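Local atomic coordinates of plasmin and fibronectin-binding protein A (Streptococcus pneumoniae, PDB entry 4MR0), a protein that acts as a fibronectin-dependent adhesin and invasin on the pneumococcal surface, binding human fibronectin, plasmin, plasminogen and serum albumin. Residues I163-S168 and T196-D201; V206-T211 and A245-N250; Q271-K276 and K313-A318; I305-L310 and K324-V329. All blocks are in the same frame, centred on the assembly; numbering follows the deposited sequence.

Interaction 1: I163-S168 and T196-D201; sequences IVFLKS and TGLFTD. With MN (manganese (II) ion), chain F.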
loop_
_atom_site.group_PDB
_atom_site.type_symbol
_atom_site.label_atom_id
_atom_site.label_comp_id
_atom_site.label_asym_id
_atom_site.label_seq_id
_atom_site.Cartn_x
_atom_site.Cartn_y
_atom_site.Cartn_z
ATOM N N ILE A 163 0.085 -9.386 22.609
ATOM C CA ILE A 163 1.096 -9.200 21.575
ATOM C C ILE A 163 2.329 -10.072 21.756
ATOM O O ILE A 163 2.820 -10.248 22.870
ATOM C CB ILE A 163 1.557 -7.717 21.540
ATOM C CG1 ILE A 163 0.344 -6.798 21.352
ATOM C CG2 ILE A 163 2.576 -7.500 20.426
ATOM C CD1 ILE A 163 0.663 -5.322 21.563
ATOM N N VAL A 164 2.814 -10.615 20.643
ATOM C CA VAL A 164 4.017 -11.439 20.613
ATOM C C VAL A 164 5.133 -10.523 20.110
ATOM O O VAL A 164 4.933 -9.754 19.165
ATOM C CB VAL A 164 3.856 -12.619 19.626
ATOM C CG1 VAL A 164 5.169 -13.389 19.512
ATOM C CG2 VAL A 164 2.726 -13.534 20.091
ATOM N N PHE A 165 6.302 -10.598 20.733
ATOM C CA PHE A 165 7.409 -9.745 20.337
ATOM C C PHE A 165 8.528 -10.491 19.634
ATOM O O PHE A 165 9.152 -11.387 20.207
ATOM C CB PHE A 165 7.943 -9.017 21.570
ATOM C CG PHE A 165 6.881 -8.260 22.306
ATOM C CD1 PHE A 165 6.341 -7.097 21.765
ATOM C CD2 PHE A 165 6.370 -8.744 23.510
ATOM C CE1 PHE A 165 5.298 -6.433 22.404
ATOM C CE2 PHE A 165 5.324 -8.084 24.159
ATOM C CZ PHE A 165 4.790 -6.924 23.604
ATOM N N LEU A 166 8.766 -10.122 18.380
ATOM C CA LEU A 166 9.818 -10.737 17.593
ATOM C C LEU A 166 11.132 -10.198 18.136
ATOM O O LEU A 166 11.178 -9.083 18.660
ATOM C CB LEU A 166 9.657 -10.362 16.119
ATOM C CG LEU A 166 8.311 -10.784 15.513
ATOM C CD1 LEU A 166 8.205 -10.265 14.088
ATOM C CD2 LEU A 166 8.178 -12.308 15.550
ATOM N N LYS A 167 12.194 -10.989 18.034
ATOM C CA LYS A 167 13.492 -10.557 18.538
ATOM C C LYS A 167 14.518 -10.715 17.436
ATOM O O LYS A 167 14.288 -11.434 16.461
ATOM C CB LYS A 167 13.908 -11.400 19.746
ATOM C CG LYS A 167 12.913 -11.418 20.905
ATOM C CD LYS A 167 12.853 -10.085 21.629
ATOM C CE LYS A 167 11.951 -10.159 22.857
ATOM N NZ LYS A 167 12.478 -11.104 23.884
ATOM N N SER A 168 15.648 -10.037 17.592
ATOM C CA SER A 168 16.719 -10.113 16.611
ATOM C C SER A 168 17.240 -11.535 16.440
ATOM O O SER A 168 17.331 -12.300 17.407
ATOM C CB SER A 168 17.883 -9.206 17.016
ATOM O OG SER A 168 17.553 -7.840 16.844
ATOM N N THR A 196 8.087 -5.651 16.834
ATOM C CA THR A 196 9.536 -5.781 16.969
ATOM C C THR A 196 10.066 -4.949 18.132
ATOM O O THR A 196 11.269 -4.704 18.250
ATOM C CB THR A 196 10.262 -5.346 15.688
ATOM O OG1 THR A 196 9.997 -3.962 15.436
ATOM C CG2 THR A 196 9.802 -6.182 14.501
ATOM N N GLY A 197 9.155 -4.518 18.991
ATOM C CA GLY A 197 9.525 -3.737 20.155
ATOM C C GLY A 197 8.464 -3.943 21.216
ATOM O O GLY A 197 7.354 -4.369 20.905
ATOM N N LEU A 198 8.789 -3.634 22.466
ATOM C CA LEU A 198 7.842 -3.829 23.556
ATOM C C LEU A 198 6.684 -2.840 23.601
ATOM O O LEU A 198 6.811 -1.679 23.212
ATOM C CB LEU A 198 8.573 -3.788 24.902
ATOM C CG LEU A 198 9.598 -4.896 25.168
ATOM C CD1 LEU A 198 10.188 -4.709 26.564
ATOM C CD2 LEU A 198 8.927 -6.263 25.053
ATOM N N PHE A 199 5.548 -3.335 24.076
ATOM C CA PHE A 199 4.354 -2.523 24.254
ATOM C C PHE A 199 3.576 -3.143 25.412
ATOM O O PHE A 199 3.436 -4.363 25.490
ATOM C CB PHE A 199 3.485 -2.504 22.991
ATOM C CG PHE A 199 2.287 -1.595 23.106
ATOM C CD1 PHE A 199 1.133 -2.019 23.767
ATOM C CD2 PHE A 199 2.343 -0.289 22.623
ATOM C CE1 PHE A 199 0.054 -1.156 23.947
ATOM C CE2 PHE A 199 1.267 0.586 22.799
ATOM C CZ PHE A 199 0.121 0.153 23.465
ATOM N N THR A 200 3.093 -2.300 26.316
ATOM C CA THR A 200 2.322 -2.761 27.466
ATOM C C THR A 200 0.943 -2.112 27.413
ATOM O O THR A 200 -0.042 -2.748 27.047
ATOM C CB THR A 200 3.017 -2.381 28.792
ATOM O OG1 THR A 200 3.372 -0.991 28.773
ATOM C CG2 THR A 200 4.275 -3.211 28.989
ATOM N N ASP A 201 0.878 -0.837 27.771
ATOM C CA ASP A 201 -0.384 -0.106 27.736
ATOM C C ASP A 201 -0.130 1.305 27.237
ATOM O O ASP A 201 1.002 1.791 27.278
ATOM C CB ASP A 201 -1.019 -0.052 29.129
ATOM C CG ASP A 201 -1.193 -1.431 29.745
ATOM O OD1 ASP A 201 -0.249 -1.913 30.408
ATOM O OD2 ASP A 201 -2.266 -2.043 29.548
HETATM MN MN MN F . -0.735 -4.835 26.649
HETATM O O HOH W 1 1.060 -5.480 25.218
HETATM O O HOH W 2 -2.473 -4.524 28.253
HETATM O O HOH W 3 0.697 -5.585 28.239
#

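Interaction 2: V206-T211 and A245-N250; sequences VEWGPT and AFAIGN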
loop_
_atom_site.group_PDB
_atom_site.type_symbol
_atom_site.label_atom_id
_atom_site.label_comp_id
_atom_site.label_asym_id
_atom_site.label_seq_id
_atom_site.Cartn_x
_atom_site.Cartn_y
_atom_site.Cartn_z
ATOM N N VAL A 206 7.558 2.798 25.318
ATOM C CA VAL A 206 8.991 2.929 25.532
ATOM C C VAL A 206 9.656 3.114 24.176
ATOM O O VAL A 206 9.042 2.868 23.131
ATOM C CB VAL A 206 9.593 1.669 26.208
ATOM C CG1 VAL A 206 9.030 1.502 27.619
ATOM C CG2 VAL A 206 9.297 0.433 25.366
ATOM N N GLU A 207 10.906 3.556 24.193
ATOM C CA GLU A 207 11.664 3.745 22.964
ATOM C C GLU A 207 12.038 2.358 22.437
ATOM O O GLU A 207 12.445 1.490 23.209
ATOM C CB GLU A 207 12.935 4.543 23.265
ATOM C CG GLU A 207 13.782 4.872 22.053
ATOM C CD GLU A 207 13.299 6.102 21.298
ATOM O OE1 GLU A 207 12.295 6.717 21.717
ATOM O OE2 GLU A 207 13.932 6.454 20.283
ATOM N N TRP A 208 11.879 2.136 21.134
ATOM C CA TRP A 208 12.240 0.847 20.544
ATOM C C TRP A 208 13.679 0.912 20.041
ATOM O O TRP A 208 14.012 1.759 19.217
ATOM C CB TRP A 208 11.314 0.499 19.364
ATOM C CG TRP A 208 9.966 -0.039 19.762
ATOM C CD1 TRP A 208 9.374 0.061 20.988
ATOM C CD2 TRP A 208 9.014 -0.700 18.907
ATOM N NE1 TRP A 208 8.114 -0.501 20.955
ATOM C CE2 TRP A 208 7.874 -0.981 19.703
ATOM C CE3 TRP A 208 9.031 -1.105 17.569
ATOM C CZ2 TRP A 208 6.738 -1.617 19.178
ATOM C CZ3 TRP A 208 7.897 -1.744 17.048
ATOM C CH2 TRP A 208 6.774 -2.002 17.859
ATOM N N GLY A 209 14.534 0.030 20.544
ATOM C CA GLY A 209 15.910 0.022 20.083
ATOM C C GLY A 209 15.952 -0.696 18.746
ATOM O O GLY A 209 14.948 -1.289 18.344
ATOM N N PRO A 210 17.081 -0.660 18.027
ATOM C CA PRO A 210 17.176 -1.339 16.734
ATOM C C PRO A 210 17.160 -2.864 16.859
ATOM O O PRO A 210 17.697 -3.426 17.812
ATOM C CB PRO A 210 18.498 -0.815 16.164
ATOM C CG PRO A 210 19.316 -0.579 17.394
ATOM C CD PRO A 210 18.322 0.080 18.324
ATOM N N THR A 211 16.521 -3.520 15.895
ATOM C CA THR A 211 16.451 -4.974 15.857
ATOM C C THR A 211 16.826 -5.352 14.436
ATOM O O THR A 211 16.825 -4.499 13.541
ATOM C CB THR A 211 15.035 -5.508 16.160
ATOM O OG1 THR A 211 14.084 -4.869 15.298
ATOM C CG2 THR A 211 14.672 -5.262 17.619
ATOM N N ALA A 245 -1.445 -7.543 11.728
ATOM C CA ALA A 245 -0.564 -8.680 11.996
ATOM C C ALA A 245 0.841 -8.305 12.453
ATOM O O ALA A 245 1.372 -8.899 13.395
ATOM C CB ALA A 245 -0.466 -9.575 10.752
ATOM N N PHE A 246 1.442 -7.327 11.779
ATOM C CA PHE A 246 2.807 -6.914 12.093
ATOM C C PHE A 246 3.002 -5.415 12.288
ATOM O O PHE A 246 2.454 -4.609 11.544
ATOM C CB PHE A 246 3.761 -7.348 10.967
ATOM C CG PHE A 246 4.006 -8.830 10.896
ATOM C CD1 PHE A 246 4.991 -9.423 11.679
ATOM C CD2 PHE A 246 3.278 -9.627 10.014
ATOM C CE1 PHE A 246 5.254 -10.791 11.584
ATOM C CE2 PHE A 246 3.533 -10.994 9.912
ATOM C CZ PHE A 246 4.520 -11.578 10.692
ATOM N N ALA A 247 3.793 -5.061 13.297
ATOM C CA ALA A 247 4.159 -3.672 13.557
ATOM C C ALA A 247 5.683 -3.748 13.598
ATOM O O ALA A 247 6.280 -4.121 14.609
ATOM C CB ALA A 247 3.612 -3.195 14.893
ATOM N N ILE A 248 6.300 -3.430 12.465
ATOM C CA ILE A 248 7.745 -3.471 12.305
ATOM C C ILE A 248 8.319 -2.062 12.421
ATOM O O ILE A 248 8.129 -1.233 11.538
ATOM C CB ILE A 248 8.097 -4.070 10.926
ATOM C CG1 ILE A 248 7.482 -5.473 10.808
ATOM C CG2 ILE A 248 9.607 -4.138 10.741
ATOM C CD1 ILE A 248 7.483 -6.018 9.409
ATOM N N GLY A 249 9.018 -1.794 13.517
ATOM C CA GLY A 249 9.584 -0.471 13.701
ATOM C C GLY A 249 11.047 -0.479 14.085
ATOM O O GLY A 249 11.481 -1.306 14.890
ATOM N N ASN A 250 11.807 0.447 13.506
ATOM C CA ASN A 250 13.234 0.565 13.781
ATOM C C ASN A 250 13.930 -0.777 13.571
ATOM O O ASN A 250 14.873 -1.119 14.289
ATOM C CB ASN A 250 13.454 1.044 15.230
ATOM C CG ASN A 250 14.793 1.757 15.421
ATOM O OD1 ASN A 250 15.239 1.988 16.557
ATOM N ND2 ASN A 250 15.432 2.116 14.319
HETATM O O HOH W 4 12.965 -2.762 16.500
#

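Interaction 3: Q271-K276 and K313-A318; sequences QIAGSK and KGFPYA. With MN (manganese (II) ion), chain G.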
loop_
_atom_site.group_PDB
_atom_site.type_symbol
_atom_site.label_atom_id
_atom_site.label_comp_id
_atom_site.label_asym_id
_atom_site.label_seq_id
_atom_site.Cartn_x
_atom_site.Cartn_y
_atom_site.Cartn_z
ATOM N N GLN A 271 2.693 -2.770 9.184
ATOM C CA GLN A 271 3.183 -1.394 9.251
ATOM C C GLN A 271 4.697 -1.501 9.322
ATOM O O GLN A 271 5.239 -2.187 10.186
ATOM C CB GLN A 271 2.670 -0.652 10.489
ATOM C CG GLN A 271 1.185 -0.326 10.450
ATOM C CD GLN A 271 0.704 0.332 11.732
ATOM O OE1 GLN A 271 0.949 1.516 11.966
ATOM N NE2 GLN A 271 0.021 -0.439 12.572
ATOM N N ILE A 272 5.367 -0.826 8.397
ATOM C CA ILE A 272 6.821 -0.828 8.323
ATOM C C ILE A 272 7.207 0.622 8.532
ATOM O O ILE A 272 6.987 1.457 7.654
ATOM C CB ILE A 272 7.287 -1.308 6.925
ATOM C CG1 ILE A 272 6.772 -2.727 6.676
ATOM C CG2 ILE A 272 8.812 -1.266 6.826
ATOM C CD1 ILE A 272 6.923 -3.194 5.226
ATOM N N ALA A 273 7.767 0.910 9.701
ATOM C CA ALA A 273 8.135 2.274 10.072
ATOM C C ALA A 273 9.586 2.387 10.496
ATOM O O ALA A 273 10.036 1.665 11.385
ATOM C CB ALA A 273 7.232 2.751 11.216
ATOM N N GLY A 274 10.305 3.319 9.874
ATOM C CA GLY A 274 11.703 3.511 10.198
ATOM C C GLY A 274 12.488 2.220 10.101
ATOM O O GLY A 274 13.442 2.002 10.850
ATOM N N SER A 275 12.101 1.361 9.165
ATOM C CA SER A 275 12.781 0.078 8.998
ATOM C C SER A 275 13.470 -0.041 7.647
ATOM O O SER A 275 12.972 0.461 6.638
ATOM C CB SER A 275 11.784 -1.064 9.190
ATOM O OG SER A 275 11.301 -1.055 10.520
ATOM N N LYS A 276 14.620 -0.714 7.633
ATOM C CA LYS A 276 15.405 -0.864 6.418
ATOM C C LYS A 276 15.558 -2.315 5.950
ATOM O O LYS A 276 15.697 -3.238 6.759
ATOM C CB LYS A 276 16.783 -0.236 6.646
ATOM C CG LYS A 276 17.715 -0.262 5.439
ATOM C CD LYS A 276 19.077 0.324 5.802
ATOM C CE LYS A 276 20.029 0.274 4.614
ATOM N NZ LYS A 276 21.384 0.788 4.964
ATOM N N LYS A 313 2.794 9.631 15.772
ATOM C CA LYS A 313 1.520 9.809 15.084
ATOM C C LYS A 313 1.199 8.596 14.203
ATOM O O LYS A 313 0.090 8.063 14.244
ATOM C CB LYS A 313 1.568 11.076 14.224
ATOM C CG LYS A 313 0.317 11.316 13.381
ATOM C CD LYS A 313 -0.886 11.667 14.243
ATOM C CE LYS A 313 -2.159 11.766 13.406
ATOM N NZ LYS A 313 -2.019 12.735 12.273
ATOM N N GLY A 314 2.170 8.157 13.407
ATOM C CA GLY A 314 1.942 7.007 12.548
ATOM C C GLY A 314 2.320 5.668 13.171
ATOM O O GLY A 314 1.951 4.617 12.660
ATOM N N PHE A 315 3.058 5.693 14.275
ATOM C CA PHE A 315 3.488 4.452 14.920
ATOM C C PHE A 315 3.392 4.672 16.436
ATOM O O PHE A 315 4.402 4.794 17.128
ATOM C CB PHE A 315 4.934 4.135 14.496
ATOM C CG PHE A 315 5.297 2.681 14.586
ATOM C CD1 PHE A 315 4.851 1.776 13.622
ATOM C CD2 PHE A 315 6.069 2.211 15.642
ATOM C CE1 PHE A 315 5.176 0.422 13.712
ATOM C CE2 PHE A 315 6.399 0.862 15.743
ATOM C CZ PHE A 315 5.946 -0.038 14.773
ATOM N N PRO A 316 2.160 4.719 16.964
ATOM C CA PRO A 316 1.867 4.933 18.386
ATOM C C PRO A 316 2.268 3.826 19.354
ATOM O O PRO A 316 1.992 3.922 20.552
ATOM C CB PRO A 316 0.360 5.182 18.382
ATOM C CG PRO A 316 -0.111 4.275 17.290
ATOM C CD PRO A 316 0.917 4.504 16.197
ATOM N N TYR A 317 2.944 2.801 18.849
ATOM C CA TYR A 317 3.360 1.670 19.672
ATOM C C TYR A 317 4.672 1.898 20.406
ATOM O O TYR A 317 5.038 1.118 21.284
ATOM C CB TYR A 317 3.473 0.426 18.789
ATOM C CG TYR A 317 2.361 0.377 17.772
ATOM C CD1 TYR A 317 1.035 0.230 18.175
ATOM C CD2 TYR A 317 2.623 0.578 16.414
ATOM C CE1 TYR A 317 -0.009 0.293 17.257
ATOM C CE2 TYR A 317 1.591 0.645 15.487
ATOM C CZ TYR A 317 0.275 0.504 15.918
ATOM O OH TYR A 317 -0.758 0.604 15.021
ATOM N N ALA A 318 5.378 2.966 20.044
ATOM C CA ALA A 318 6.652 3.281 20.669
ATOM C C ALA A 318 6.828 4.789 20.826
ATOM O O ALA A 318 6.006 5.575 20.340
ATOM C CB ALA A 318 7.796 2.701 19.837
HETATM MN MN MN G . 1.253 3.540 10.899
HETATM O O HOH W 5 -1.420 2.860 13.657
#

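Interaction 4: I305-L310 and K324-V329; sequences IQIEPL and KKSENV. With MN (manganese (II) ion), chain G.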
loop_
_atom_site.group_PDB
_atom_site.type_symbol
_atom_site.label_atom_id
_atom_site.label_comp_id
_atom_site.label_asym_id
_atom_site.label_seq_id
_atom_site.Cartn_x
_atom_site.Cartn_y
_atom_site.Cartn_z
ATOM N N ILE A 305 -0.732 -2.602 3.786
ATOM C CA ILE A 305 0.701 -2.569 4.032
ATOM C C ILE A 305 1.091 -1.101 3.981
ATOM O O ILE A 305 1.125 -0.489 2.912
ATOM C CB ILE A 305 1.520 -3.329 2.972
ATOM C CG1 ILE A 305 1.162 -4.819 2.996
ATOM C CG2 ILE A 305 3.011 -3.158 3.265
ATOM C CD1 ILE A 305 1.906 -5.644 1.946
ATOM N N GLN A 306 1.358 -0.531 5.147
ATOM C CA GLN A 306 1.747 0.864 5.234
ATOM C C GLN A 306 3.260 0.933 5.396
ATOM O O GLN A 306 3.846 0.192 6.185
ATOM C CB GLN A 306 1.049 1.526 6.432
ATOM C CG GLN A 306 1.412 2.991 6.647
ATOM C CD GLN A 306 0.688 3.590 7.838
ATOM O OE1 GLN A 306 0.527 2.938 8.868
ATOM N NE2 GLN A 306 0.255 4.839 7.705
ATOM N N ILE A 307 3.882 1.818 4.628
ATOM C CA ILE A 307 5.322 2.024 4.670
ATOM C C ILE A 307 5.429 3.490 5.056
ATOM O O ILE A 307 5.045 4.377 4.293
ATOM C CB ILE A 307 5.945 1.774 3.287
ATOM C CG1 ILE A 307 5.625 0.344 2.838
ATOM C CG2 ILE A 307 7.456 2.007 3.338
ATOM C CD1 ILE A 307 5.937 0.081 1.367
ATOM N N GLU A 308 5.971 3.753 6.237
ATOM C CA GLU A 308 6.011 5.120 6.721
ATOM C C GLU A 308 7.252 5.444 7.532
ATOM O O GLU A 308 8.031 4.560 7.884
ATOM C CB GLU A 308 4.794 5.318 7.623
ATOM C CG GLU A 308 4.912 4.461 8.897
ATOM C CD GLU A 308 3.602 4.257 9.630
ATOM O OE1 GLU A 308 2.814 5.221 9.741
ATOM O OE2 GLU A 308 3.371 3.127 10.115
ATOM N N PRO A 309 7.465 6.741 7.808
ATOM C CA PRO A 309 8.627 7.137 8.610
ATOM C C PRO A 309 8.217 6.828 10.048
ATOM O O PRO A 309 7.036 6.607 10.320
ATOM C CB PRO A 309 8.763 8.636 8.326
ATOM C CG PRO A 309 7.362 9.054 7.992
ATOM C CD PRO A 309 6.865 7.908 7.137
ATOM N N LEU A 310 9.172 6.812 10.967
ATOM C CA LEU A 310 8.870 6.477 12.351
ATOM C C LEU A 310 8.539 7.674 13.245
ATOM O O LEU A 310 9.435 8.393 13.704
ATOM C CB LEU A 310 10.045 5.674 12.935
ATOM C CG LEU A 310 9.919 5.029 14.317
ATOM C CD1 LEU A 310 8.727 4.087 14.368
ATOM C CD2 LEU A 310 11.211 4.262 14.615
ATOM N N LYS A 324 12.426 8.865 11.411
ATOM C CA LYS A 324 13.351 7.980 10.702
ATOM C C LYS A 324 12.622 7.346 9.509
ATOM O O LYS A 324 11.510 6.847 9.644
ATOM C CB LYS A 324 13.845 6.893 11.661
ATOM C CG LYS A 324 14.950 6.011 11.120
ATOM C CD LYS A 324 15.361 4.990 12.165
ATOM C CE LYS A 324 16.510 4.135 11.678
ATOM N NZ LYS A 324 16.139 3.401 10.439
ATOM N N LYS A 325 13.247 7.365 8.340
ATOM C CA LYS A 325 12.606 6.803 7.158
ATOM C C LYS A 325 12.719 5.290 7.079
ATOM O O LYS A 325 13.510 4.674 7.797
ATOM C CB LYS A 325 13.225 7.387 5.889
ATOM C CG LYS A 325 14.639 6.870 5.581
ATOM C CD LYS A 325 15.099 7.378 4.213
ATOM C CE LYS A 325 16.528 6.969 3.890
ATOM N NZ LYS A 325 16.934 7.502 2.548
ATOM N N SER A 326 11.887 4.702 6.221
ATOM C CA SER A 326 11.944 3.278 5.945
ATOM C C SER A 326 12.740 3.318 4.645
ATOM O O SER A 326 12.651 4.288 3.890
ATOM C CB SER A 326 10.551 2.695 5.722
ATOM O OG SER A 326 9.927 2.452 6.967
ATOM N N GLU A 327 13.510 2.279 4.372
ATOM C CA GLU A 327 14.363 2.304 3.197
ATOM C C GLU A 327 14.586 0.897 2.667
ATOM O O GLU A 327 14.677 -0.051 3.441
ATOM C CB GLU A 327 15.678 2.969 3.613
ATOM C CG GLU A 327 16.838 2.852 2.661
ATOM C CD GLU A 327 18.107 3.434 3.263
ATOM O OE1 GLU A 327 18.136 3.669 4.493
ATOM O OE2 GLU A 327 19.079 3.649 2.511
ATOM N N ASN A 328 14.658 0.761 1.346
ATOM C CA ASN A 328 14.846 -0.541 0.722
ATOM C C ASN A 328 13.720 -1.495 1.127
ATOM O O ASN A 328 13.964 -2.567 1.682
ATOM C CB ASN A 328 16.202 -1.151 1.112
ATOM C CG ASN A 328 17.376 -0.218 0.829
ATOM O OD1 ASN A 328 17.278 0.693 0.003
ATOM N ND2 ASN A 328 18.498 -0.456 1.507
ATOM N N VAL A 329 12.480 -1.093 0.861
ATOM C CA VAL A 329 11.325 -1.921 1.178
ATOM C C VAL A 329 10.788 -2.453 -0.143
ATOM O O VAL A 329 10.580 -1.693 -1.086
ATOM C CB VAL A 329 10.217 -1.111 1.883
ATOM C CG1 VAL A 329 9.063 -2.036 2.268
ATOM C CG2 VAL A 329 10.783 -0.421 3.118
HETATM MN MN MN G . 1.253 3.540 10.899
HETATM O O HOH W 6 11.939 7.920 14.498
#

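Interaction 1: I163-S168 and T196-D201
F165 lies against the backbone of G197 to F199, and L198 closes over one face of its ring. L198 CD2 stands 4.0 Å from the centroid of the F165 ring and only 14° off the ring normal, a CH-pi contact displaced a little toward the rim; the two side chains cross at about a right angle. Backbone oxygens crowd the same ring: F165 CD1 is 3.0 Å from G197 O, and F165 CZ is 3.5 Å from F199 O. G197 O is buried without a hydrogen-bonding partner in the model. Toward one end, with F199 CG anti to the backbone N (chi1 -176°), the F199 ring lies beside I163, and I163 CD1 meets F199 CD1 at 4.0 Å.

Beyond this shell lies a manganese site. T200 O binds the ion at 2.2 Å, while F199 O accepts a 2.6 Å hydrogen bond from a metal-bound water and D201 OD2 accepts one from another. E162 and H189 complete the coordination with three waters, and the H189 ring also meets F199 edge-to-face.

The segments belong to the N-terminal part of a right-handed parallel beta-helix of the pectate-lyase type. V164, in strand 164-165, pairs through its backbone with V193 and with M195 of the parallel strand 194-195, V164 and F165 pack on helix 132-143, and L166 and T196 reach strand 211-217.

Interaction 2: V206-T211 and A245-N250
W208 lays the rim of its indole against A247 and G249, on a strand of the parallel beta-helix, while residues 209-211 meet N250, just past the regular strand residues 246-249. The touching parts of the two segments run 82° apart, so the loop passes across the strand and does not pair along it.

The aromatic contacts are made edge-on. W208 CE3 is 3.6 Å from G249 O and W208 CZ3 is 3.8 Å from A247 O, both oxygens lying near the ring plane, and G249 N also lies in that plane beside CZ3. Such close approach is possible because G249 has no side chain between its backbone and the ring. The apolar share is small: W208 CH2 reaches A247 CB at 4.5 Å. The CB of W208 points toward the strand, and CG, anti to the carbonyl carbon (chi1 -79°), sets the base of the indole beside the backbone N. The indole NE1 is held outside the contact by L198 O. The F315 ring meets W208 edge-to-face.

Backbone polar contacts gather at N250 O. T211 N gives N250 O a weak hydrogen bond of 3.3 Å, and P210 CA lies 3.4 Å from N250 O in a CA-H...O contact, with an angle of 154° at the hydrogen.

Water supplies the remaining link. One molecule lies 2.6 Å from G249 O and within hydrogen-bonding reach of G209 O, with more acceptors around it than it has protons; it is also 2.7 Å from T211 OG1, a hydroxyl that is hydrogen-bonded to S251 OG.

Interaction 3: Q271-K276 and K313-A318
Both ends of the Q271 amide are engaged at once, the oxygen by a metal and the nitrogen by a phenol. Q271 OE1 coordinates manganese at 2.3 Å, and G314 O binds the same ion at 2.2 Å from the other segment; the two oxygens sit side by side on the ion, 3.3 Å apart. Q271 NE2 donates to Y317 OH at 2.8 Å with an N-H...O angle of 175°, and the hydroxyl oxygen lies almost in the amide plane. The amide and Y317 ring planes stand 75° apart. With manganese on OE1, the amide N-H is probably polarised into a stronger donor. A water bonded to both Q271 OE1 and Y317 OH links the same groups a second time.

Strand 270-273 contributes one side to a coil of the parallel beta-helix and lies at the end of the PbH1 repeat of residues 251-274; its neighbours in the stack are strands 243-252 and 306-308. Residues 313-318 belong to the loop that follows the latter, and F315 to A318 form a type I beta turn. Inside this turn Y317 CD2 sits 3.5 Å above the plane of the F315 ring, over its centre, while P316 CG lies over one face of Y317, toward its rim.

With F315 CG anti to the backbone N (chi1 -155°), the ring lies beside A273: F315 CD1 is 3.5 Å from A273 CB, and the F315 ring edge receives Q271 CB. Q306 and E308 supply the remaining protein ligands of the manganese, and F315 also touches the E308 side chain.

Interaction 4: I305-L310 and K324-V329
This is a mixed contact, apolar at I307 and V329 and polar from E308 to L310, formed where strand 306-308 runs out and the chain comes back toward strand 329-337. The touching parts point 160° apart, so they run nearly antiparallel. At the apolar end I307 and V329 reach toward each other tip to tip, with I307 CD1 3.9 Å from V329 CG1. I307 CG2, anti to the backbone N, lies 4.0 Å from S326 CB.

At the polar end L310 N donates to K324 O at 2.7 Å, with P309 packed against that same oxygen. A water accepts from K324 N and donates to L310 O at 2.7 Å, bridging the two backbones a second time. S326 OG stands 3.0 Å from E308 O, but I272 O competes for its one proton, which leaves that bond unsettled; S326 N is buried without a partner in the model.

In the parallel beta-helix strand 306-308 stacks beside strand 270-273, and S326 opens the PbH1 repeat of residues 326-348. The CB of I307 points toward residues 324-329 and that of E308 away from them; the E308 carboxylate binds manganese. E308 CG takes the crowded position between the backbone N and carbonyl carbon (chi1 67°). The carboxylate chelates the ion unevenly, E308 OE1 at 2.6 Å and E308 OE2 at 2.3 Å. Q306 OE1 binds manganese at 2.2 Å, and Q271 and G314 complete the protein ligands. The K324 side chain leads away from residues 305-310, and its NZ is hydrogen-bonded to G274 O.

From the N terminus, interaction 1 closes the loop from strand 164-165 to the chain leaving strand 194-195. Interaction 2 opens only afterwards and joins the next part of that same excursion to strand 243-252; L198 O with W208 NE1 and T196 OG1 with G249 N tie the two contacts together. Interactions 3 and 4 come after interaction 2 and cross each other: 271-276, 305-310, 313-318 and 324-329 alternate along the chain, and both contacts bind one manganese ion. Neighbouring parallel strands 243-252, 270-273 and 306-308 carry interactions 2 to 4. Packing of the F199 ring on Y317 O joins interactions 1 and 3 outside those strands.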